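Local coordinates for protein aminotransferase (Psychrobacter arcticus 273-4, PDB 3IF2) that probably transfers amino groups between amino acids and keto acids with pyridoxal 5'-phosphate as cofactor, consistent with a valine-pyruvate transaminase, at residues F119-N124 with A299-V304; V191-L196 with D225-H230; G353-M358 with V436-Y441. All coordinates share one frame; numbering follows the deposited sequence. Where two conformers were deposited one is given.

Contact 1 (F119-N124 with A299-V304)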
loop_
_atom_site.group_PDB
_atom_site.type_symbol
_atom_site.label_atom_id
_atom_site.label_comp_id
_atom_site.label_asym_id
_atom_site.label_seq_id
_atom_site.Cartn_x
_atom_site.Cartn_y
_atom_site.Cartn_z
ATOM N N PHE A 119 -3.091 -3.533 -9.576
ATOM C CA PHE A 119 -2.379 -3.810 -10.836
ATOM C C PHE A 119 -0.949 -4.245 -10.605
ATOM O O PHE A 119 -0.462 -5.093 -11.349
ATOM C CB PHE A 119 -2.446 -2.656 -11.829
ATOM C CG PHE A 119 -3.815 -2.135 -12.011
ATOM C CD1 PHE A 119 -4.875 -2.992 -12.338
ATOM C CD2 PHE A 119 -4.078 -0.787 -11.828
ATOM C CE1 PHE A 119 -6.168 -2.496 -12.488
ATOM C CE2 PHE A 119 -5.342 -0.303 -11.965
ATOM C CZ PHE A 119 -6.394 -1.156 -12.301
ATOM N N PHE A 120 -0.287 -3.676 -9.593
ATOM C CA PHE A 120 1.050 -4.121 -9.200
ATOM C C PHE A 120 1.004 -5.620 -8.838
ATOM O O PHE A 120 1.866 -6.374 -9.256
ATOM C CB PHE A 120 1.629 -3.278 -8.060
ATOM C CG PHE A 120 2.941 -3.797 -7.545
ATOM C CD1 PHE A 120 4.099 -3.634 -8.290
ATOM C CD2 PHE A 120 3.017 -4.482 -6.342
ATOM C CE1 PHE A 120 5.332 -4.137 -7.839
ATOM C CE2 PHE A 120 4.240 -4.983 -5.880
ATOM C CZ PHE A 120 5.401 -4.803 -6.626
ATOM N N TYR A 121 -0.029 -6.046 -8.113
ATOM C CA TYR A 121 -0.183 -7.462 -7.804
ATOM C C TYR A 121 -0.524 -8.285 -9.051
ATOM O O TYR A 121 0.242 -9.200 -9.396
ATOM C CB TYR A 121 -1.236 -7.734 -6.706
ATOM C CG TYR A 121 -0.963 -7.171 -5.313
ATOM C CD1 TYR A 121 0.324 -6.891 -4.845
ATOM C CD2 TYR A 121 -2.025 -7.012 -4.422
ATOM C CE1 TYR A 121 0.524 -6.404 -3.544
ATOM C CE2 TYR A 121 -1.850 -6.540 -3.139
ATOM C CZ TYR A 121 -0.582 -6.228 -2.690
ATOM O OH TYR A 121 -0.404 -5.792 -1.408
ATOM N N LEU A 122 -1.635 -7.941 -9.719
ATOM C CA LEU A 122 -2.130 -8.711 -10.864
ATOM C C LEU A 122 -1.139 -8.823 -12.046
ATOM O O LEU A 122 -0.995 -9.910 -12.610
ATOM C CB LEU A 122 -3.507 -8.204 -11.349
ATOM C CG LEU A 122 -4.725 -8.318 -10.401
ATOM C CD1 LEU A 122 -5.930 -7.510 -10.969
ATOM C CD2 LEU A 122 -5.100 -9.793 -10.102
ATOM N N PHE A 123 -0.441 -7.739 -12.396
ATOM C CA PHE A 123 0.492 -7.795 -13.522
ATOM C C PHE A 123 1.765 -8.586 -13.209
ATOM O O PHE A 123 2.328 -9.215 -14.104
ATOM C CB PHE A 123 0.796 -6.417 -14.108
ATOM C CG PHE A 123 -0.415 -5.675 -14.670
ATOM C CD1 PHE A 123 -1.645 -6.294 -14.962
ATOM C CD2 PHE A 123 -0.271 -4.343 -15.019
ATOM C CE1 PHE A 123 -2.705 -5.551 -15.501
ATOM C CE2 PHE A 123 -1.302 -3.635 -15.580
ATOM C CZ PHE A 123 -2.522 -4.230 -15.822
ATOM N N ASN A 124 2.201 -8.563 -11.955
ATOM C CA ASN A 124 3.307 -9.418 -11.496
ATOM C C ASN A 124 2.852 -10.847 -11.179
ATOM O O ASN A 124 3.670 -11.764 -11.176
ATOM C CB ASN A 124 4.035 -8.772 -10.314
ATOM C CG ASN A 124 4.934 -7.650 -10.754
ATOM O OD1 ASN A 124 5.947 -7.893 -11.444
ATOM N ND2 ASN A 124 4.594 -6.425 -10.377
ATOM N N ALA A 299 -2.593 -13.061 0.345
ATOM C CA ALA A 299 -1.233 -13.456 0.756
ATOM C C ALA A 299 -0.208 -12.352 0.463
ATOM O O ALA A 299 0.684 -12.098 1.290
ATOM C CB ALA A 299 -0.803 -14.800 0.127
HETATM N N MSE A 300 -0.345 -11.713 -0.703
HETATM C CA MSE A 300 0.495 -10.568 -1.082
HETATM C C MSE A 300 0.290 -9.335 -0.148
HETATM O O MSE A 300 1.270 -8.680 0.231
HETATM C CB MSE A 300 0.271 -10.188 -2.549
HETATM C CG MSE A 300 0.906 -11.153 -3.521
HETATM SE SE MSE A 300 0.509 -10.634 -5.344
HETATM C CE MSE A 300 1.361 -12.096 -6.317
ATOM N N ASN A 301 -0.967 -9.008 0.164
ATOM C CA ASN A 301 -1.282 -7.942 1.144
ATOM C C ASN A 301 -0.597 -8.203 2.459
ATOM O O ASN A 301 0.054 -7.319 2.969
ATOM C CB ASN A 301 -2.811 -7.774 1.389
ATOM C CG ASN A 301 -3.484 -6.831 0.389
ATOM O OD1 ASN A 301 -2.845 -5.949 -0.183
ATOM N ND2 ASN A 301 -4.793 -6.960 0.251
ATOM N N ALA A 302 -0.697 -9.432 2.970
ATOM C CA ALA A 302 -0.009 -9.832 4.229
ATOM C C ALA A 302 1.476 -9.479 4.241
ATOM O O ALA A 302 1.950 -8.910 5.196
ATOM C CB ALA A 302 -0.181 -11.317 4.506
ATOM N N VAL A 303 2.185 -9.764 3.154
ATOM C CA VAL A 303 3.632 -9.557 3.096
ATOM C C VAL A 303 3.990 -8.097 2.794
ATOM O O VAL A 303 4.826 -7.508 3.475
ATOM C CB VAL A 303 4.303 -10.534 2.056
ATOM C CG1 VAL A 303 5.800 -10.345 2.032
ATOM C CG2 VAL A 303 3.978 -11.976 2.378
ATOM N N VAL A 304 3.349 -7.522 1.784
ATOM C CA VAL A 304 3.656 -6.151 1.344
ATOM C C VAL A 304 3.071 -5.073 2.234
ATOM O O VAL A 304 3.740 -4.059 2.463
ATOM C CB VAL A 304 3.178 -5.908 -0.102
ATOM C CG1 VAL A 304 3.458 -4.451 -0.561
ATOM C CG2 VAL A 304 3.868 -6.914 -1.056
#
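Tyr121 of helix 115-125 meets Met300, Asn301 and Val304 of helix 291-305 and carries most of this contact. Its OH donates to OD1 of Asn301 at 2.7 Å. OD1 lies at the edge of the ring, near its plane, while the hydroxyl meets the amide carbonyl at 135°, tilted from the carbonyl plane. Selenomethionine Met300 lies alongside the ring. Its CB sits over one face, 3.9 Å from the centroid of the Tyr121 ring, a CH-pi contact. The selenium lies obliquely, 4.3 Å from the same centroid, as a Met-aromatic contact. The chain of Met300 is extended beyond CG (chi2 178°), which carries SE back along the tyrosine to CB. Val304 approaches the hydroxyl end, with its CB 3.8 Å from Tyr121 OH.

Asn301 is itself positioned by Asn305 ND2, which donates to its OD1, and by the carbonyls of Pro82 and Leu111, which accept from its ND2. The short-segment axes come within 11.4 Å, so the tyrosine and selenomethionine span most of the distance. Gln116 NE2 of the second subunit hydrogen-bonds to Val303 O. The contact thus joins the cofactor-pocket helix 115-125, whose Leu122 packs on strands 242-245 and 268-273, to helix 291-305 at the dimer interface, as in related PLP-dependent aminotransferases.

Contact 2 (V191-L196 with D225-H230)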
loop_
_atom_site.group_PDB
_atom_site.type_symbol
_atom_site.label_atom_id
_atom_site.label_comp_id
_atom_site.label_asym_id
_atom_site.label_seq_id
_atom_site.Cartn_x
_atom_site.Cartn_y
_atom_site.Cartn_z
ATOM N N VAL A 191 -10.983 -2.391 -31.550
ATOM C CA VAL A 191 -10.074 -3.529 -31.429
ATOM C C VAL A 191 -9.815 -4.205 -32.783
ATOM O O VAL A 191 -10.756 -4.564 -33.499
ATOM C CB VAL A 191 -10.563 -4.588 -30.388
ATOM C CG1 VAL A 191 -9.580 -5.755 -30.303
ATOM C CG2 VAL A 191 -10.727 -3.956 -29.011
ATOM N N ASP A 192 -8.526 -4.354 -33.106
ATOM C CA ASP A 192 -8.063 -5.022 -34.318
ATOM C C ASP A 192 -7.915 -6.497 -33.943
ATOM O O ASP A 192 -6.851 -6.925 -33.487
ATOM C CB ASP A 192 -6.746 -4.392 -34.800
ATOM C CG ASP A 192 -6.194 -5.023 -36.084
ATOM O OD1 ASP A 192 -6.855 -5.880 -36.724
ATOM O OD2 ASP A 192 -5.073 -4.620 -36.456
ATOM N N PHE A 193 -9.003 -7.251 -34.111
ATOM C CA PHE A 193 -9.027 -8.688 -33.802
ATOM C C PHE A 193 -8.175 -9.535 -34.752
ATOM O O PHE A 193 -7.713 -10.591 -34.339
ATOM C CB PHE A 193 -10.464 -9.241 -33.680
ATOM C CG PHE A 193 -11.198 -8.768 -32.425
ATOM C CD1 PHE A 193 -10.876 -9.305 -31.162
ATOM C CD2 PHE A 193 -12.208 -7.792 -32.499
ATOM C CE1 PHE A 193 -11.534 -8.871 -30.010
ATOM C CE2 PHE A 193 -12.879 -7.358 -31.350
ATOM C CZ PHE A 193 -12.535 -7.891 -30.102
ATOM N N GLU A 194 -7.968 -9.082 -35.998
ATOM C CA GLU A 194 -7.079 -9.777 -36.971
ATOM C C GLU A 194 -5.664 -9.846 -36.372
ATOM O O GLU A 194 -5.108 -10.936 -36.216
ATOM C CB GLU A 194 -7.080 -9.064 -38.355
ATOM C CG GLU A 194 -6.255 -9.738 -39.451
ATOM N N ALA A 195 -5.142 -8.682 -35.975
ATOM C CA ALA A 195 -3.807 -8.548 -35.374
ATOM C C ALA A 195 -3.650 -9.275 -34.034
ATOM O O ALA A 195 -2.650 -9.963 -33.818
ATOM C CB ALA A 195 -3.465 -7.086 -35.191
ATOM N N LEU A 196 -4.640 -9.127 -33.154
ATOM C CA LEU A 196 -4.612 -9.730 -31.806
ATOM C C LEU A 196 -4.677 -11.257 -31.821
ATOM O O LEU A 196 -3.853 -11.935 -31.189
ATOM C CB LEU A 196 -5.764 -9.160 -30.946
ATOM C CG LEU A 196 -5.971 -9.578 -29.482
ATOM C CD1 LEU A 196 -6.876 -8.560 -28.771
ATOM C CD2 LEU A 196 -6.523 -10.993 -29.275
ATOM N N ASP A 225 -19.889 -3.850 -25.906
ATOM C CA ASP A 225 -20.356 -5.154 -25.405
ATOM C C ASP A 225 -19.896 -6.327 -26.301
ATOM O O ASP A 225 -19.421 -7.351 -25.776
ATOM C CB ASP A 225 -21.890 -5.167 -25.232
ATOM C CG ASP A 225 -22.367 -4.370 -24.010
ATOM O OD1 ASP A 225 -21.546 -4.001 -23.117
ATOM O OD2 ASP A 225 -23.599 -4.140 -23.930
ATOM N N GLU A 226 -19.985 -6.135 -27.624
ATOM C CA GLU A 226 -19.554 -7.158 -28.596
ATOM C C GLU A 226 -18.029 -7.359 -28.539
ATOM O O GLU A 226 -17.546 -8.495 -28.610
ATOM C CB GLU A 226 -19.994 -6.807 -30.020
ATOM C CG GLU A 226 -19.875 -7.973 -31.003
ATOM C CD GLU A 226 -20.206 -7.573 -32.418
ATOM O OE1 GLU A 226 -20.318 -6.359 -32.689
ATOM O OE2 GLU A 226 -20.339 -8.479 -33.259
ATOM N N GLU A 227 -17.280 -6.261 -28.393
ATOM C CA GLU A 227 -15.807 -6.333 -28.264
ATOM C C GLU A 227 -15.384 -7.084 -26.979
ATOM O O GLU A 227 -14.459 -7.926 -27.026
ATOM C CB GLU A 227 -15.151 -4.941 -28.327
ATOM C CG GLU A 227 -15.086 -4.327 -29.743
ATOM C CD GLU A 227 -14.555 -2.895 -29.774
ATOM O OE1 GLU A 227 -14.673 -2.162 -28.774
ATOM O OE2 GLU A 227 -14.035 -2.484 -30.833
HETATM N N MSE A 228 -16.076 -6.814 -25.866
HETATM C CA MSE A 228 -15.808 -7.516 -24.591
HETATM C C MSE A 228 -16.138 -9.014 -24.615
HETATM O O MSE A 228 -15.405 -9.818 -24.013
HETATM C CB MSE A 228 -16.543 -6.856 -23.421
HETATM C CG MSE A 228 -16.094 -5.431 -23.107
HETATM SE SE MSE A 228 -14.185 -5.113 -22.831
HETATM C CE MSE A 228 -13.888 -6.587 -21.601
ATOM N N ALA A 229 -17.238 -9.379 -25.281
ATOM C CA ALA A 229 -17.642 -10.785 -25.405
ATOM C C ALA A 229 -16.572 -11.588 -26.144
ATOM O O ALA A 229 -16.203 -12.681 -25.721
ATOM C CB ALA A 229 -18.975 -10.907 -26.130
ATOM N N HIS A 230 -16.076 -11.010 -27.233
ATOM C CA HIS A 230 -15.038 -11.616 -28.072
ATOM C C HIS A 230 -13.765 -11.828 -27.221
ATOM O O HIS A 230 -13.201 -12.928 -27.230
ATOM C CB HIS A 230 -14.756 -10.709 -29.292
ATOM C CG HIS A 230 -14.031 -11.374 -30.414
ATOM N ND1 HIS A 230 -14.052 -10.865 -31.693
ATOM C CD2 HIS A 230 -13.313 -12.522 -30.477
ATOM C CE1 HIS A 230 -13.335 -11.645 -32.483
ATOM N NE2 HIS A 230 -12.878 -12.659 -31.771
#
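Glu227 OE2 accepts the backbone N-H of Val191 at 3.1 Å, with a nearly straight N-H...O angle of 163°. The N-H comes from above the carboxylate plane. The Glu227 chain is extended beyond CG (chi2 175°), which carries the carboxylate out from helix 225-237 to Val191, just past the end of strand 183-190. CG2 of Val191 packs against the same group, 4.0 Å from Glu227 CD.

Next to this bond, Phe193 and His230 form a face-to-face stack. The ring centroids are 3.9 Å apart and the planes are 15° from parallel. ND1 of His230 lies over the centre of the phenyl ring, and Phe193 CD1 over the centre of the imidazole. The opposite face of Phe193 carries Val191, two residues earlier in the chain, whose CG1 is 3.5 Å above the ring plane, so the phenyl is sandwiched. At the ring edge, CZ lies 3.6 Å from the backbone O of Glu227.

Leu231 and Ile234 of helix 225-237 also pack on Phe193. Through Met228 that helix packs on strand 242-245, so the contact ties the exit of strand 183-190 to a helix on the large sheet. NE2 of His230 has a weak hydrogen bond to Glu197 OE1. That carboxylate, though only weakly bonded, could raise the proton affinity of His230. The contact thus sets an aromatic stack beside a carboxylate-to-N-H bond.

Contact 3 (G353-M358 with V436-Y441)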
loop_
_atom_site.group_PDB
_atom_site.type_symbol
_atom_site.label_atom_id
_atom_site.label_comp_id
_atom_site.label_asym_id
_atom_site.label_seq_id
_atom_site.Cartn_x
_atom_site.Cartn_y
_atom_site.Cartn_z
ATOM N N GLY A 353 -11.358 23.558 -34.828
ATOM C CA GLY A 353 -12.698 23.313 -35.458
ATOM C C GLY A 353 -12.647 23.615 -36.938
ATOM O O GLY A 353 -13.168 22.835 -37.736
ATOM N N ASP A 354 -12.066 24.768 -37.297
ATOM C CA ASP A 354 -11.681 25.037 -38.690
ATOM C C ASP A 354 -10.378 24.277 -39.008
ATOM O O ASP A 354 -10.050 24.102 -40.182
ATOM C CB ASP A 354 -11.406 26.530 -38.966
ATOM C CG ASP A 354 -12.659 27.385 -39.015
ATOM O OD1 ASP A 354 -13.703 26.936 -39.550
ATOM O OD2 ASP A 354 -12.559 28.538 -38.551
ATOM N N TYR A 355 -9.644 23.863 -37.968
ATOM C CA TYR A 355 -8.356 23.195 -38.072
ATOM C C TYR A 355 -8.472 21.658 -37.973
ATOM O O TYR A 355 -9.559 21.130 -37.678
ATOM C CB TYR A 355 -7.427 23.779 -37.001
ATOM C CG TYR A 355 -7.062 25.211 -37.285
ATOM C CD1 TYR A 355 -7.943 26.266 -36.984
ATOM C CD2 TYR A 355 -5.838 25.524 -37.879
ATOM C CE1 TYR A 355 -7.597 27.617 -37.284
ATOM C CE2 TYR A 355 -5.478 26.851 -38.159
ATOM C CZ TYR A 355 -6.350 27.893 -37.859
ATOM O OH TYR A 355 -5.962 29.176 -38.143
ATOM N N PRO A 356 -7.355 20.922 -38.202
ATOM C CA PRO A 356 -7.391 19.442 -38.164
ATOM C C PRO A 356 -7.530 18.746 -36.794
ATOM O O PRO A 356 -6.960 17.660 -36.598
ATOM C CB PRO A 356 -6.054 19.060 -38.823
ATOM C CG PRO A 356 -5.698 20.239 -39.644
ATOM C CD PRO A 356 -6.074 21.377 -38.781
ATOM N N LEU A 357 -8.297 19.335 -35.872
ATOM C CA LEU A 357 -8.536 18.740 -34.564
ATOM C C LEU A 357 -9.587 17.682 -34.740
ATOM O O LEU A 357 -10.610 17.934 -35.370
ATOM C CB LEU A 357 -9.076 19.758 -33.535
ATOM C CG LEU A 357 -9.456 19.269 -32.112
ATOM C CD1 LEU A 357 -8.254 18.693 -31.376
ATOM C CD2 LEU A 357 -10.108 20.383 -31.279
HETATM N N MSE A 358 -9.281 16.494 -34.230
HETATM C CA MSE A 358 -10.236 15.407 -34.061
HETATM C C MSE A 358 -10.283 15.228 -32.529
HETATM O O MSE A 358 -9.268 15.421 -31.845
HETATM C CB MSE A 358 -9.769 14.126 -34.745
HETATM C CG MSE A 358 -9.557 14.235 -36.242
HETATM SE SE MSE A 358 -11.228 14.353 -37.226
HETATM C CE MSE A 358 -11.833 12.507 -37.095
ATOM N N VAL A 436 -1.601 28.587 -29.536
ATOM C CA VAL A 436 -0.350 27.882 -29.858
ATOM C C VAL A 436 -0.492 26.955 -31.083
ATOM O O VAL A 436 0.338 27.037 -32.007
ATOM C CB VAL A 436 0.225 27.129 -28.626
ATOM C CG1 VAL A 436 1.421 26.253 -29.009
ATOM C CG2 VAL A 436 0.616 28.133 -27.535
ATOM N N VAL A 437 -1.563 26.151 -31.104
ATOM C CA VAL A 437 -1.812 25.180 -32.186
ATOM C C VAL A 437 -2.172 25.838 -33.519
ATOM O O VAL A 437 -1.684 25.412 -34.565
ATOM C CB VAL A 437 -2.877 24.116 -31.785
ATOM C CG1 VAL A 437 -3.298 23.264 -32.984
ATOM C CG2 VAL A 437 -2.349 23.229 -30.647
ATOM N N ARG A 438 -3.030 26.858 -33.491
ATOM C CA ARG A 438 -3.379 27.582 -34.720
ATOM C C ARG A 438 -2.131 28.207 -35.340
ATOM O O ARG A 438 -1.923 28.087 -36.542
ATOM C CB ARG A 438 -4.430 28.667 -34.477
ATOM C CG ARG A 438 -5.871 28.162 -34.293
ATOM C CD ARG A 438 -6.886 29.320 -34.491
ATOM N NE ARG A 438 -6.553 30.503 -33.693
ATOM C CZ ARG A 438 -6.843 30.701 -32.401
ATOM N NH1 ARG A 438 -7.506 29.792 -31.672
ATOM N NH2 ARG A 438 -6.442 31.837 -31.821
ATOM N N GLU A 439 -1.304 28.835 -34.501
ATOM C CA GLU A 439 -0.045 29.484 -34.919
ATOM C C GLU A 439 0.897 28.469 -35.606
ATOM O O GLU A 439 1.549 28.816 -36.601
ATOM C CB GLU A 439 0.606 30.183 -33.700
ATOM C CG GLU A 439 1.761 31.149 -33.958
ATOM C CD GLU A 439 3.097 30.488 -34.273
ATOM O OE1 GLU A 439 3.343 29.323 -33.876
ATOM O OE2 GLU A 439 3.930 31.151 -34.918
ATOM N N LEU A 440 0.953 27.239 -35.076
ATOM C CA LEU A 440 1.749 26.136 -35.652
ATOM C C LEU A 440 1.226 25.716 -37.026
ATOM O O LEU A 440 2.016 25.603 -37.973
ATOM C CB LEU A 440 1.808 24.902 -34.718
ATOM C CG LEU A 440 2.800 24.845 -33.535
ATOM C CD1 LEU A 440 3.161 26.220 -32.923
ATOM C CD2 LEU A 440 2.269 23.855 -32.455
ATOM N N TYR A 441 -0.081 25.479 -37.135
ATOM C CA TYR A 441 -0.690 25.106 -38.431
ATOM C C TYR A 441 -0.596 26.209 -39.498
ATOM O O TYR A 441 -0.457 25.908 -40.683
ATOM C CB TYR A 441 -2.157 24.679 -38.288
ATOM C CG TYR A 441 -2.384 23.247 -37.834
ATOM C CD1 TYR A 441 -2.191 22.181 -38.719
ATOM C CD2 TYR A 441 -2.849 22.955 -36.542
ATOM C CE1 TYR A 441 -2.423 20.855 -38.324
ATOM C CE2 TYR A 441 -3.089 21.627 -36.139
ATOM C CZ TYR A 441 -2.873 20.591 -37.038
ATOM O OH TYR A 441 -3.110 19.313 -36.662
#
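The C-terminal helix 423-441 ends against the loop that leads into strand 357-360, and Tyr355 and Pro356 of that loop make the contact. The tyrosine ring lies against Arg438. CG of the arginine is over one face, 3.8 Å from the Tyr355 ring centroid and offset toward the rim, a CH-pi contact. The next carbon, CD, comes near CE1 of the same ring. The arginine chain then bends at chi3 (-51°), and its NH1 donates to the carbonyl of Ala351. At the edge of the Tyr355 ring, CD2 lies 3.8 Å from Tyr441 CB.

Pro356 packs on Tyr441. Its CD is over the centre of the ring, 3.7 Å from the Tyr441 centroid and 13° off the normal. CG of Pro356 lies 3.6 Å from Tyr441 CE1.

Both hydroxyls bond beyond the two segments, Tyr355 OH to Asp442 OD1, just past the C-terminal helix, and Tyr441 OH to the carbonyl of Lys373, after strand 367-372. The direct contact is therefore carbon against aromatic ring, while the polar ends bond around it. The arginine contributes its methylenes to the ring face and a guanidinium N-H to a backbone carbonyl at the end of helix 324-351.

From the N terminus, helix 115-125 opens contact 1 first. The chain then runs through most of the large mixed sheet before helix 291-305 closes that loop. Contact 2 falls wholly within it. It opens just after strand 183-190 of the six-stranded sheet and closes on helix 225-237, two parts separated by strand 207-213 of the large sheet. Contact 3 follows in series, joining the loop before strand 357-360 to the end of the C-terminal helix. No two contacts touch. Contacts 1 and 3 lie on opposite sides of the chain's centre, with centres about 45 Å apart. Contact 1 lies by the cofactor and the second subunit. Contact 2 links the two sheets, and contact 3 borders the six-stranded one.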